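Local coordinates for probable LRR receptor-like serine/threonine-protein kinase At4g26540 (Arabidopsis thaliana, PDB 5HZ0), which serves as a receptor kinase for RGF peptide hormones, which maintain the root stem cell niche, with its leucine-rich-repeat extracellular part binding the peptide, at residues A[207-212]-A[231-236]; A[254-259]-A[275-280]; A[446-451]-A[469-474]; A[451-456]-A[474-479]. The protein carries 5 engineered substitutions. All blocks are in the same frame, centred on the assembly; numbering follows the deposited sequence.

Contact 1: A[207-212]-A[231-236]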
loop_
_atom_site.group_PDB
_atom_site.type_symbol
_atom_site.label_atom_id
_atom_site.label_comp_id
_atom_site.label_asym_id
_atom_site.label_seq_id
_atom_site.Cartn_x
_atom_site.Cartn_y
_atom_site.Cartn_z
ATOM N N GLU A 207 5.306 -1.543 -33.638
ATOM C CA GLU A 207 4.769 -2.718 -32.965
ATOM C C GLU A 207 4.733 -2.640 -31.439
ATOM O O GLU A 207 4.339 -3.606 -30.785
ATOM C CB GLU A 207 5.589 -3.930 -33.375
ATOM C CG GLU A 207 5.537 -4.171 -34.852
ATOM C CD GLU A 207 4.132 -4.577 -35.306
ATOM O OE1 GLU A 207 3.709 -5.722 -35.012
ATOM O OE2 GLU A 207 3.441 -3.750 -35.949
ATOM N N LEU A 208 5.181 -1.525 -30.854
ATOM C CA LEU A 208 5.196 -1.430 -29.398
ATOM C C LEU A 208 3.816 -1.626 -28.776
ATOM O O LEU A 208 2.847 -0.977 -29.149
ATOM C CB LEU A 208 5.803 -0.119 -28.920
ATOM C CG LEU A 208 6.177 -0.114 -27.438
ATOM C CD1 LEU A 208 7.217 -1.204 -27.193
ATOM C CD2 LEU A 208 6.701 1.247 -27.064
ATOM N N GLN A 209 3.769 -2.526 -27.807
ATOM C CA GLN A 209 2.554 -2.953 -27.134
ATOM C C GLN A 209 2.600 -2.528 -25.682
ATOM O O GLN A 209 1.612 -1.993 -25.165
ATOM C CB GLN A 209 2.317 -4.472 -27.281
ATOM C CG GLN A 209 2.110 -4.894 -28.737
ATOM C CD GLN A 209 1.557 -6.314 -28.923
ATOM O OE1 GLN A 209 1.305 -7.038 -27.956
ATOM N NE2 GLN A 209 1.378 -6.709 -30.182
ATOM N N ASN A 210 3.697 -2.892 -25.009
ATOM C CA ASN A 210 3.869 -2.653 -23.575
ATOM C C ASN A 210 5.114 -1.825 -23.216
ATOM O O ASN A 210 6.249 -2.256 -23.424
ATOM C CB ASN A 210 3.911 -3.989 -22.809
ATOM C CG ASN A 210 2.829 -4.956 -23.252
ATOM O OD1 ASN A 210 1.646 -4.716 -23.036
ATOM N ND2 ASN A 210 3.235 -6.051 -23.887
ATOM N N LEU A 211 4.900 -0.641 -22.664
ATOM C CA LEU A 211 6.008 0.205 -22.248
ATOM C C LEU A 211 6.063 0.304 -20.709
ATOM O O LEU A 211 5.164 0.872 -20.095
ATOM C CB LEU A 211 5.868 1.580 -22.899
ATOM C CG LEU A 211 6.974 2.603 -22.591
ATOM C CD1 LEU A 211 8.329 2.031 -22.917
ATOM C CD2 LEU A 211 6.741 3.896 -23.364
ATOM N N TYR A 212 7.065 -0.318 -20.082
ATOM C CA TYR A 212 7.195 -0.259 -18.627
ATOM C C TYR A 212 8.498 0.423 -18.286
ATOM O O TYR A 212 9.563 -0.196 -18.357
ATOM C CB TYR A 212 7.220 -1.664 -18.002
ATOM C CG TYR A 212 6.145 -2.635 -18.503
ATOM C CD1 TYR A 212 4.887 -2.185 -18.899
ATOM C CD2 TYR A 212 6.396 -3.997 -18.570
ATOM C CE1 TYR A 212 3.928 -3.058 -19.350
ATOM C CE2 TYR A 212 5.443 -4.881 -19.022
ATOM C CZ TYR A 212 4.212 -4.407 -19.406
ATOM O OH TYR A 212 3.273 -5.284 -19.859
ATOM N N LYS A 231 -0.646 -0.185 -31.855
ATOM C CA LYS A 231 -0.780 -1.461 -31.159
ATOM C C LYS A 231 -0.591 -1.363 -29.645
ATOM O O LYS A 231 -0.677 -2.378 -28.953
ATOM C CB LYS A 231 0.195 -2.511 -31.711
ATOM C CG LYS A 231 0.281 -2.620 -33.223
ATOM C CD LYS A 231 -0.978 -3.168 -33.824
ATOM C CE LYS A 231 -0.751 -3.536 -35.286
ATOM N NZ LYS A 231 0.353 -4.534 -35.435
ATOM N N LEU A 232 -0.324 -0.157 -29.136
ATOM C CA LEU A 232 -0.057 0.057 -27.703
ATOM C C LEU A 232 -1.160 -0.475 -26.777
ATOM O O LEU A 232 -2.336 -0.174 -26.957
ATOM C CB LEU A 232 0.155 1.548 -27.429
ATOM C CG LEU A 232 0.700 1.959 -26.054
ATOM C CD1 LEU A 232 2.067 1.340 -25.855
ATOM C CD2 LEU A 232 0.765 3.484 -25.912
ATOM N N GLN A 233 -0.776 -1.251 -25.776
ATOM C CA GLN A 233 -1.749 -1.860 -24.870
ATOM C C GLN A 233 -1.562 -1.370 -23.436
ATOM O O GLN A 233 -2.508 -0.918 -22.790
ATOM C CB GLN A 233 -1.738 -3.398 -24.953
ATOM C CG GLN A 233 -1.762 -3.916 -26.390
ATOM C CD GLN A 233 -2.013 -5.416 -26.503
ATOM O OE1 GLN A 233 -2.236 -6.100 -25.508
ATOM N NE2 GLN A 233 -1.967 -5.929 -27.726
ATOM N N SER A 234 -0.369 -1.555 -22.898
ATOM C CA SER A 234 -0.137 -1.144 -21.524
ATOM C C SER A 234 1.008 -0.142 -21.418
ATOM O O SER A 234 2.093 -0.323 -21.979
ATOM C CB SER A 234 0.099 -2.354 -20.626
ATOM O OG SER A 234 1.206 -3.104 -21.083
ATOM N N LEU A 235 0.735 0.947 -20.728
ATOM C CA LEU A 235 1.732 1.976 -20.526
ATOM C C LEU A 235 1.944 2.140 -19.005
ATOM O O LEU A 235 1.088 2.686 -18.307
ATOM C CB LEU A 235 1.215 3.258 -21.185
ATOM C CG LEU A 235 2.134 4.443 -21.458
ATOM C CD1 LEU A 235 3.310 4.048 -22.332
ATOM C CD2 LEU A 235 1.349 5.580 -22.103
ATOM N N LEU A 236 3.071 1.662 -18.483
ATOM C CA LEU A 236 3.360 1.906 -17.065
ATOM C C LEU A 236 4.537 2.857 -16.962
ATOM O O LEU A 236 5.700 2.457 -17.102
ATOM C CB LEU A 236 3.685 0.598 -16.324
ATOM C CG LEU A 236 2.589 -0.470 -16.237
ATOM C CD1 LEU A 236 3.128 -1.776 -15.658
ATOM C CD2 LEU A 236 1.420 0.028 -15.415
#
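Tyr212 meets Ser234 at the edge of its ring: the serine OG lies near the ring plane, 3.2 Å from Tyr212 OH, and accepts its hydrogen bond. The same OG donates to Asn210 OD1 at 2.6 Å, so a small hydroxyl serves as donor and acceptor, while Asn210 ND2 bonds Thr186 OG1 one strand back. Leu236 crosses the tyrosine obliquely, its CD1 3.7 Å from Tyr212 CD1. On the other face Leu211 and Leu235 lie side by side, CG of each anti to its backbone N (chi1 -179° and -165°), and Leu211 CD2 touches Leu235 CD1. Gln209 and Gln233 run alongside each other, amide planes nearly parallel, and Lys231 NZ reaches Glu207 OE2 in a 3.2 Å salt bridge that suits this less buried end. An alanine in place of Tyr212 would probably leave Ser234 OG without its phenolic donor and open a gap beside Leu236 and the bound peptide, whose apolar side chain packs on the ring. Parallel strands 210-212 and 234-236, with Leu211 and Leu235 inward and Tyr212 of the peptide-recognition motif outward beside Asn210, Ser234 and Leu236, form part of the concave inner face of a leucine-rich-repeat solenoid, lining the peptide-binding groove.

Contact 2: A[254-259]-A[275-280]; sequences PELWLI and GKLENL
Trp257 and Leu280 bring the two backbones together, their CA atoms 3.9 Å apart, where a type I turn from Leu277 to Leu280 leads the chain towards its next strand. Asn279, in that turn, extends its amide to the carbonyl of Pro254: ND2 donates to Pro254 O at 2.9 Å with an N-H...O angle of 161°, and the acceptor lies in the amide plane. OD1, at the other end, bonds Lys303 NZ of the following repeat. Asparagine suits the place because one flat group can donate on one side and accept on the other. An alanine here would probably leave Pro254 O without this amide donor and Lys303 without this acceptor, loosening the tie between successive turns. Such equivalent loops, stacked repeat upon repeat just ahead of the inner strands, belong to the leucine-rich-repeat solenoid. Inside the polar edge of the turn the leucines point into the core. Leu280 crosses Ile259 at about a right angle, its CD1 3.9 Å from Ile259 CG1, and Leu277 CD1 comes to 4.2 Å from Ile259 CD1. Trp257 leads its indole away to pack on Gln233 of the preceding repeat; of its side chain, CB is what approaches Asn279 O.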
loop_
_atom_site.group_PDB
_atom_site.type_symbol
_atom_site.label_atom_id
_atom_site.label_comp_id
_atom_site.label_asym_id
_atom_site.label_seq_id
_atom_site.Cartn_x
_atom_site.Cartn_y
_atom_site.Cartn_z
ATOM N N PRO A 254 -6.225 2.464 -30.013
ATOM C CA PRO A 254 -7.462 1.701 -29.839
ATOM C C PRO A 254 -7.308 0.542 -28.874
ATOM O O PRO A 254 -8.292 0.149 -28.265
ATOM C CB PRO A 254 -7.767 1.178 -31.255
ATOM C CG PRO A 254 -7.008 2.035 -32.158
ATOM C CD PRO A 254 -5.764 2.436 -31.413
ATOM N N GLU A 255 -6.102 0.010 -28.733
ATOM C CA GLU A 255 -5.895 -1.183 -27.914
ATOM C C GLU A 255 -5.473 -0.909 -26.482
ATOM O O GLU A 255 -5.137 -1.832 -25.760
ATOM C CB GLU A 255 -4.879 -2.123 -28.558
ATOM C CG GLU A 255 -5.262 -2.603 -29.942
ATOM C CD GLU A 255 -4.342 -3.704 -30.420
ATOM O OE1 GLU A 255 -3.387 -4.040 -29.679
ATOM O OE2 GLU A 255 -4.567 -4.237 -31.531
ATOM N N LEU A 256 -5.465 0.349 -26.066
ATOM C CA LEU A 256 -4.840 0.671 -24.798
ATOM C C LEU A 256 -5.783 0.293 -23.662
ATOM O O LEU A 256 -6.868 0.848 -23.524
ATOM C CB LEU A 256 -4.565 2.171 -24.791
ATOM C CG LEU A 256 -3.658 2.827 -23.758
ATOM C CD1 LEU A 256 -2.368 2.046 -23.612
ATOM C CD2 LEU A 256 -3.386 4.259 -24.207
ATOM N N TRP A 257 -5.395 -0.698 -22.873
ATOM C CA TRP A 257 -6.251 -1.122 -21.772
ATOM C C TRP A 257 -5.794 -0.699 -20.378
ATOM O O TRP A 257 -6.598 -0.658 -19.436
ATOM C CB TRP A 257 -6.478 -2.637 -21.838
ATOM C CG TRP A 257 -5.279 -3.450 -21.477
ATOM C CD1 TRP A 257 -4.286 -3.858 -22.307
ATOM C CD2 TRP A 257 -4.954 -3.957 -20.181
ATOM N NE1 TRP A 257 -3.368 -4.595 -21.613
ATOM C CE2 TRP A 257 -3.758 -4.670 -20.304
ATOM C CE3 TRP A 257 -5.573 -3.889 -18.936
ATOM C CZ2 TRP A 257 -3.163 -5.308 -19.231
ATOM C CZ3 TRP A 257 -4.987 -4.532 -17.875
ATOM C CH2 TRP A 257 -3.794 -5.230 -18.028
ATOM N N LEU A 258 -4.520 -0.339 -20.262
ATOM C CA LEU A 258 -3.944 0.079 -18.979
ATOM C C LEU A 258 -3.086 1.332 -19.169
ATOM O O LEU A 258 -2.231 1.385 -20.051
ATOM C CB LEU A 258 -3.150 -1.069 -18.312
ATOM C CG LEU A 258 -2.268 -0.751 -17.075
ATOM C CD1 LEU A 258 -2.955 0.129 -16.038
ATOM C CD2 LEU A 258 -1.763 -2.006 -16.392
ATOM N N ILE A 259 -3.365 2.350 -18.361
ATOM C CA ILE A 259 -2.557 3.562 -18.298
ATOM C C ILE A 259 -2.230 3.893 -16.839
ATOM O O ILE A 259 -3.124 4.167 -16.044
ATOM C CB ILE A 259 -3.291 4.782 -18.910
ATOM C CG1 ILE A 259 -3.621 4.544 -20.377
ATOM C CG2 ILE A 259 -2.442 6.076 -18.738
ATOM C CD1 ILE A 259 -4.345 5.703 -21.028
ATOM N N GLY A 275 -12.110 9.310 -24.086
ATOM C CA GLY A 275 -13.423 8.752 -24.334
ATOM C C GLY A 275 -13.425 7.771 -25.490
ATOM O O GLY A 275 -14.240 6.874 -25.516
ATOM N N LYS A 276 -12.495 7.925 -26.428
ATOM C CA LYS A 276 -12.441 7.049 -27.583
ATOM C C LYS A 276 -11.736 5.725 -27.281
ATOM O O LYS A 276 -11.619 4.873 -28.166
ATOM C CB LYS A 276 -11.689 7.707 -28.740
ATOM C CG LYS A 276 -12.064 9.132 -29.096
ATOM C CD LYS A 276 -10.954 9.711 -29.987
ATOM C CE LYS A 276 -11.108 11.202 -30.214
ATOM N NZ LYS A 276 -12.337 11.514 -30.991
ATOM N N LEU A 277 -11.238 5.526 -26.063
ATOM C CA LEU A 277 -10.526 4.275 -25.832
ATOM C C LEU A 277 -11.525 3.253 -25.318
ATOM O O LEU A 277 -11.833 3.219 -24.128
ATOM C CB LEU A 277 -9.438 4.490 -24.784
ATOM C CG LEU A 277 -8.357 5.545 -25.038
ATOM C CD1 LEU A 277 -7.545 5.820 -23.765
ATOM C CD2 LEU A 277 -7.432 5.156 -26.184
ATOM N N GLU A 278 -11.942 2.350 -26.202
ATOM C CA GLU A 278 -13.051 1.445 -25.914
ATOM C C GLU A 278 -12.584 0.241 -25.122
ATOM O O GLU A 278 -13.392 -0.503 -24.569
ATOM C CB GLU A 278 -13.685 0.958 -27.208
ATOM C CG GLU A 278 -14.243 2.038 -28.105
ATOM C CD GLU A 278 -15.344 1.498 -29.005
ATOM O OE1 GLU A 278 -15.149 0.422 -29.626
ATOM O OE2 GLU A 278 -16.416 2.135 -29.067
ATOM N N ASN A 279 -11.273 0.029 -25.118
ATOM C CA ASN A 279 -10.664 -1.041 -24.341
ATOM C C ASN A 279 -10.050 -0.673 -22.973
ATOM O O ASN A 279 -9.432 -1.521 -22.338
ATOM C CB ASN A 279 -9.688 -1.834 -25.207
ATOM C CG ASN A 279 -10.375 -2.463 -26.405
ATOM O OD1 ASN A 279 -11.257 -3.305 -26.252
ATOM N ND2 ASN A 279 -9.987 -2.047 -27.596
ATOM N N LEU A 280 -10.203 0.566 -22.506
ATOM C CA LEU A 280 -9.514 0.953 -21.269
ATOM C C LEU A 280 -10.175 0.304 -20.057
ATOM O O LEU A 280 -11.339 0.553 -19.750
ATOM C CB LEU A 280 -9.561 2.470 -21.111
ATOM C CG LEU A 280 -8.736 3.165 -20.020
ATOM C CD1 LEU A 280 -7.216 2.929 -20.183
ATOM C CD2 LEU A 280 -9.070 4.646 -20.027
#

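Contact 3: A[446-451]-A[469-474]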
loop_
_atom_site.group_PDB
_atom_site.type_symbol
_atom_site.label_atom_id
_atom_site.label_comp_id
_atom_site.label_asym_id
_atom_site.label_seq_id
_atom_site.Cartn_x
_atom_site.Cartn_y
_atom_site.Cartn_z
ATOM N N GLU A 446 -21.268 -8.291 14.359
ATOM C CA GLU A 446 -20.542 -9.334 15.067
ATOM C C GLU A 446 -19.066 -9.313 14.720
ATOM O O GLU A 446 -18.251 -9.918 15.411
ATOM C CB GLU A 446 -21.136 -10.697 14.728
ATOM C CG GLU A 446 -21.260 -10.959 13.231
ATOM C CD GLU A 446 -21.936 -12.283 12.938
ATOM O OE1 GLU A 446 -22.881 -12.310 12.116
ATOM O OE2 GLU A 446 -21.525 -13.300 13.535
ATOM N N SER A 447 -18.735 -8.622 13.635
ATOM C CA SER A 447 -17.362 -8.518 13.166
ATOM C C SER A 447 -16.653 -7.237 13.600
ATOM O O SER A 447 -15.475 -7.048 13.289
ATOM C CB SER A 447 -17.337 -8.592 11.642
ATOM O OG SER A 447 -17.795 -9.850 11.199
ATOM N N LEU A 448 -17.354 -6.363 14.315
ATOM C CA LEU A 448 -16.884 -4.988 14.449
ATOM C C LEU A 448 -15.719 -4.908 15.433
ATOM O O LEU A 448 -15.866 -5.239 16.606
ATOM C CB LEU A 448 -18.029 -4.124 14.969
ATOM C CG LEU A 448 -17.707 -2.654 15.126
ATOM C CD1 LEU A 448 -17.478 -2.122 13.716
ATOM C CD2 LEU A 448 -18.826 -1.906 15.867
ATOM N N GLU A 449 -14.545 -4.539 14.931
ATOM C CA GLU A 449 -13.392 -4.334 15.804
ATOM C C GLU A 449 -12.999 -2.896 16.137
ATOM O O GLU A 449 -12.331 -2.664 17.123
ATOM C CB GLU A 449 -12.194 -5.085 15.246
ATOM C CG GLU A 449 -12.496 -6.538 15.058
ATOM C CD GLU A 449 -11.286 -7.325 14.637
ATOM O OE1 GLU A 449 -10.589 -6.894 13.687
ATOM O OE2 GLU A 449 -11.035 -8.377 15.270
ATOM N N PHE A 450 -13.460 -1.932 15.354
ATOM C CA PHE A 450 -13.014 -0.554 15.525
ATOM C C PHE A 450 -14.213 0.360 15.428
ATOM O O PHE A 450 -14.835 0.440 14.371
ATOM C CB PHE A 450 -11.992 -0.184 14.446
ATOM C CG PHE A 450 -11.508 1.260 14.507
ATOM C CD1 PHE A 450 -12.322 2.308 14.088
ATOM C CD2 PHE A 450 -10.218 1.567 14.956
ATOM C CE1 PHE A 450 -11.876 3.624 14.131
ATOM C CE2 PHE A 450 -9.763 2.893 14.993
ATOM C CZ PHE A 450 -10.598 3.919 14.577
ATOM N N LEU A 451 -14.512 1.068 16.518
ATOM C CA LEU A 451 -15.650 1.965 16.547
ATOM C C LEU A 451 -15.205 3.343 17.064
ATOM O O LEU A 451 -14.938 3.527 18.270
ATOM C CB LEU A 451 -16.738 1.354 17.436
ATOM C CG LEU A 451 -18.001 2.169 17.620
ATOM C CD1 LEU A 451 -18.623 2.517 16.276
ATOM C CD2 LEU A 451 -18.988 1.420 18.505
ATOM N N LYS A 469 -19.036 -7.812 21.327
ATOM C CA LYS A 469 -17.944 -8.254 22.191
ATOM C C LYS A 469 -16.638 -8.484 21.430
ATOM O O LYS A 469 -15.614 -8.845 22.012
ATOM C CB LYS A 469 -18.360 -9.516 22.945
ATOM C CG LYS A 469 -19.613 -9.333 23.800
ATOM C CD LYS A 469 -19.792 -10.516 24.742
ATOM C CE LYS A 469 -21.146 -10.506 25.436
ATOM N NZ LYS A 469 -21.225 -11.594 26.456
ATOM N N SER A 470 -16.682 -8.270 20.123
ATOM C CA SER A 470 -15.500 -8.406 19.283
ATOM C C SER A 470 -14.695 -7.115 19.197
ATOM O O SER A 470 -13.636 -7.098 18.566
ATOM C CB SER A 470 -15.914 -8.831 17.873
ATOM O OG SER A 470 -16.800 -7.878 17.310
ATOM N N LEU A 471 -15.210 -6.049 19.821
ATOM C CA LEU A 471 -14.564 -4.725 19.828
ATOM C C LEU A 471 -13.133 -4.698 20.375
ATOM O O LEU A 471 -12.812 -5.287 21.401
ATOM C CB LEU A 471 -15.442 -3.659 20.514
ATOM C CG LEU A 471 -16.445 -3.040 19.519
ATOM C CD1 LEU A 471 -17.565 -2.248 20.175
ATOM C CD2 LEU A 471 -15.707 -2.195 18.477
ATOM N N LYS A 472 -12.279 -4.021 19.629
ATOM C CA LYS A 472 -10.885 -3.849 19.958
ATOM C C LYS A 472 -10.684 -2.383 20.351
ATOM O O LYS A 472 -10.112 -2.072 21.419
ATOM C CB LYS A 472 -9.988 -4.247 18.788
ATOM C CG LYS A 472 -9.837 -5.760 18.574
ATOM C CD LYS A 472 -8.566 -6.046 17.770
ATOM C CE LYS A 472 -8.621 -7.382 17.052
ATOM N NZ LYS A 472 -8.600 -8.512 18.017
ATOM N N PHE A 473 -11.082 -1.498 19.435
ATOM C CA PHE A 473 -10.934 -0.063 19.617
ATOM C C PHE A 473 -12.287 0.628 19.854
ATOM O O PHE A 473 -13.230 0.448 19.087
ATOM C CB PHE A 473 -10.214 0.532 18.398
ATOM C CG PHE A 473 -9.936 2.019 18.499
ATOM C CD1 PHE A 473 -10.921 2.951 18.194
ATOM C CD2 PHE A 473 -8.677 2.484 18.882
ATOM C CE1 PHE A 473 -10.666 4.307 18.278
ATOM C CE2 PHE A 473 -8.420 3.835 18.966
ATOM C CZ PHE A 473 -9.420 4.747 18.663
ATOM N N ILE A 474 -12.368 1.438 20.911
ATOM C CA ILE A 474 -13.555 2.253 21.169
ATOM C C ILE A 474 -13.171 3.696 21.463
ATOM O O ILE A 474 -12.426 3.940 22.392
ATOM C CB ILE A 474 -14.361 1.731 22.369
ATOM C CG1 ILE A 474 -14.973 0.370 22.056
ATOM C CG2 ILE A 474 -15.468 2.710 22.754
ATOM C CD1 ILE A 474 -15.789 -0.173 23.201
#
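Glu449 O is gripped by two consecutive amides of the next repeat: Phe473 N and Lys472 N each lie 2.9 Å from it. The first bond is almost straight, at 173°, while the second donor stands tilted from the carbonyl plane. Leu451 N in turn donates to Phe473 O, which sets the two strands parallel and in register. Ahead of the strands Ser470 OG sits 2.9 Å from Leu448 O and 3.1 Å from Glu446 O, a small hydroxyl that fits between the two carbonyls. The main side-chain contact is an offset stack of Phe450 on Phe473, centroids 4.3 Å apart and planes within 7°. Both rings have CG anti to the backbone N (chi1 178° for Phe450), which sends them the same way, and Phe450 CE2 lies over the rim of Phe473 near CD1. Phe450 also stacks with Phe426, extending the aromatic row along successive strands. Beneath, Leu471 CD2 touches both Leu448 CG and Leu451 CB, at 3.9 Å and 3.8 Å, as branched aliphatic residues fit the interior. On the outside Glu449 and Lys472 lie alongside one another in a long salt bridge, while Glu449 OE1 is hydrogen-bonded to Asn425 ND2. Matched residues one repeat apart, aromatic outside and leucine or isoleucine inside, form a parallel ladder typical of the inner face of a leucine-rich-repeat solenoid.

Contact 4: A[451-456]-A[474-479]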
loop_
_atom_site.group_PDB
_atom_site.type_symbol
_atom_site.label_atom_id
_atom_site.label_comp_id
_atom_site.label_asym_id
_atom_site.label_seq_id
_atom_site.Cartn_x
_atom_site.Cartn_y
_atom_site.Cartn_z
ATOM N N LEU A 451 -14.512 1.068 16.518
ATOM C CA LEU A 451 -15.650 1.965 16.547
ATOM C C LEU A 451 -15.205 3.343 17.064
ATOM O O LEU A 451 -14.938 3.527 18.270
ATOM C CB LEU A 451 -16.738 1.354 17.436
ATOM C CG LEU A 451 -18.001 2.169 17.620
ATOM C CD1 LEU A 451 -18.623 2.517 16.276
ATOM C CD2 LEU A 451 -18.988 1.420 18.505
ATOM N N ASP A 452 -15.188 4.320 16.156
ATOM C CA ASP A 452 -14.804 5.676 16.503
ATOM C C ASP A 452 -15.994 6.619 16.299
ATOM O O ASP A 452 -16.332 6.973 15.167
ATOM C CB ASP A 452 -13.669 6.102 15.570
ATOM C CG ASP A 452 -12.871 7.297 16.089
ATOM O OD1 ASP A 452 -13.343 8.039 16.991
ATOM O OD2 ASP A 452 -11.757 7.485 15.555
ATOM N N LEU A 453 -16.620 7.024 17.399
ATOM C CA LEU A 453 -17.699 8.028 17.409
ATOM C C LEU A 453 -17.330 9.458 17.914
ATOM O O LEU A 453 -18.216 10.284 18.144
ATOM C CB LEU A 453 -18.944 7.485 18.122
ATOM C CG LEU A 453 -19.481 6.141 17.598
ATOM C CD1 LEU A 453 -20.818 5.756 18.252
ATOM C CD2 LEU A 453 -19.596 6.153 16.083
ATOM N N HIS A 454 -16.049 9.725 18.162
ATOM C CA HIS A 454 -15.664 10.944 18.890
ATOM C C HIS A 454 -16.061 12.288 18.247
ATOM O O HIS A 454 -16.186 12.388 17.035
ATOM C CB HIS A 454 -14.170 10.930 19.300
ATOM C CG HIS A 454 -13.220 11.333 18.215
ATOM N ND1 HIS A 454 -12.451 10.419 17.520
ATOM C CD2 HIS A 454 -12.877 12.549 17.734
ATOM C CE1 HIS A 454 -11.691 11.054 16.649
ATOM N NE2 HIS A 454 -11.931 12.351 16.755
ATOM N N THR A 455 -16.280 13.306 19.076
ATOM C CA THR A 455 -16.666 14.632 18.585
ATOM C C THR A 455 -17.995 14.622 17.818
ATOM O O THR A 455 -18.071 14.842 16.607
ATOM C CB THR A 455 -15.519 15.303 17.783
ATOM O OG1 THR A 455 -14.354 15.362 18.616
ATOM C CG2 THR A 455 -15.888 16.726 17.349
ATOM N N ASN A 456 -19.049 14.345 18.567
ATOM C CA ASN A 456 -20.403 14.477 18.095
ATOM C C ASN A 456 -21.220 14.949 19.273
ATOM O O ASN A 456 -20.676 15.327 20.305
ATOM C CB ASN A 456 -20.930 13.137 17.588
ATOM C CG ASN A 456 -20.351 12.762 16.241
ATOM O OD1 ASN A 456 -20.735 13.326 15.223
ATOM N ND2 ASN A 456 -19.412 11.818 16.229
ATOM N N ILE A 474 -12.368 1.438 20.911
ATOM C CA ILE A 474 -13.555 2.253 21.169
ATOM C C ILE A 474 -13.171 3.696 21.463
ATOM O O ILE A 474 -12.426 3.940 22.392
ATOM C CB ILE A 474 -14.361 1.731 22.369
ATOM C CG1 ILE A 474 -14.973 0.370 22.056
ATOM C CG2 ILE A 474 -15.468 2.710 22.754
ATOM C CD1 ILE A 474 -15.789 -0.173 23.201
ATOM N N ASP A 475 -13.662 4.647 20.671
ATOM C CA ASP A 475 -13.495 6.051 21.015
ATOM C C ASP A 475 -14.840 6.781 20.969
ATOM O O ASP A 475 -15.346 7.089 19.896
ATOM C CB ASP A 475 -12.518 6.688 20.021
ATOM C CG ASP A 475 -11.988 8.040 20.489
ATOM O OD1 ASP A 475 -12.552 8.608 21.447
ATOM O OD2 ASP A 475 -11.006 8.538 19.883
ATOM N N PHE A 476 -15.395 7.069 22.144
ATOM C CA PHE A 476 -16.630 7.857 22.307
ATOM C C PHE A 476 -16.358 9.280 22.805
ATOM O O PHE A 476 -17.267 9.993 23.226
ATOM C CB PHE A 476 -17.661 7.139 23.186
ATOM C CG PHE A 476 -18.103 5.797 22.641
ATOM C CD1 PHE A 476 -17.911 5.470 21.303
ATOM C CD2 PHE A 476 -18.717 4.872 23.464
ATOM C CE1 PHE A 476 -18.307 4.245 20.808
ATOM C CE2 PHE A 476 -19.115 3.647 22.973
ATOM C CZ PHE A 476 -18.916 3.333 21.643
ATOM N N SER A 477 -15.093 9.660 22.842
ATOM C CA SER A 477 -14.717 10.924 23.459
ATOM C C SER A 477 -15.364 12.132 22.808
ATOM O O SER A 477 -15.745 12.101 21.651
ATOM C CB SER A 477 -13.191 11.096 23.513
ATOM O OG SER A 477 -12.625 11.082 22.221
ATOM N N ASP A 478 -15.497 13.194 23.594
ATOM C CA ASP A 478 -16.080 14.446 23.136
ATOM C C ASP A 478 -17.532 14.266 22.692
ATOM O O ASP A 478 -17.888 14.487 21.541
ATOM C CB ASP A 478 -15.214 15.026 22.016
ATOM C CG ASP A 478 -15.459 16.474 21.790
ATOM O OD1 ASP A 478 -16.091 17.101 22.669
ATOM O OD2 ASP A 478 -15.023 16.987 20.735
ATOM N N ASN A 479 -18.368 13.876 23.643
ATOM C CA ASN A 479 -19.803 13.785 23.440
ATOM C C ASN A 479 -20.505 14.301 24.701
ATOM O O ASN A 479 -19.874 14.902 25.580
ATOM C CB ASN A 479 -20.246 12.337 23.104
ATOM C CG ASN A 479 -19.951 11.939 21.652
ATOM O OD1 ASN A 479 -20.597 12.419 20.718
ATOM N ND2 ASN A 479 -18.991 11.044 21.466
#
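Phe476 presents its ring edge to Leu451, whose CG lies in the ring plane and CD2 3.7 Å from CZ of Phe476; one face is covered over its centre by Ile474 CG2. Leu453 lies alongside, its CD1 3.9 Å from Phe476 CE1, in the apolar interior. The His454 imidazole is held through ND1, which bonds the syn lone pair of Asp452 OD1. Asp475 OD1 accepts from Ser477 N, an Asx turn, and also from Ser477 OG. Its OD2 lies 3.8 Å from Asp452 OD1, a close approach of like charges. Further on, Thr455 OG1 donates to Asp478 OD2 at 2.8 Å, and Asn456 N to Asp478 O. Asn456 ND2 and Asn479 ND2 each bond a carbonyl three residues back, Leu453 O and Phe476 O, each 2.7 Å away; Asn479 ND2 also bonds Leu453 O of the preceding repeat weakly, at 3.5 Å, as in the asparagine ladder of leucine-rich repeats. Asn479 OD1 goes on to Leu458 N, and Asn503 of the next repeat continues the ladder, with strands 426-428 and 497-499 flanking the pair.

Overall arrangement
All four contacts stack one repeat on the next in the same curved solenoid. Contacts 1 and 2 adjoin, their centres 11 Å apart and their strands 234-236 and 258-260 neighbours; contacts 3 and 4 share Leu451 and Ile474 and divide strands 450-452 and 473-475 between them. The two pairs stand apart, with about 31 Å between the nearest atoms of contacts 2 and 3. All are partly buried, with leucine or isoleucine in the core, but the chemistry towards the surface differs: contact 1 offers tyrosine and leucine beside the peptide, contact 3 stacked phenylalanines, contact 2 one side-chain amide bond at a partly exposed turn, and contact 4 a polar network of aspartates and asparagines where the strands end.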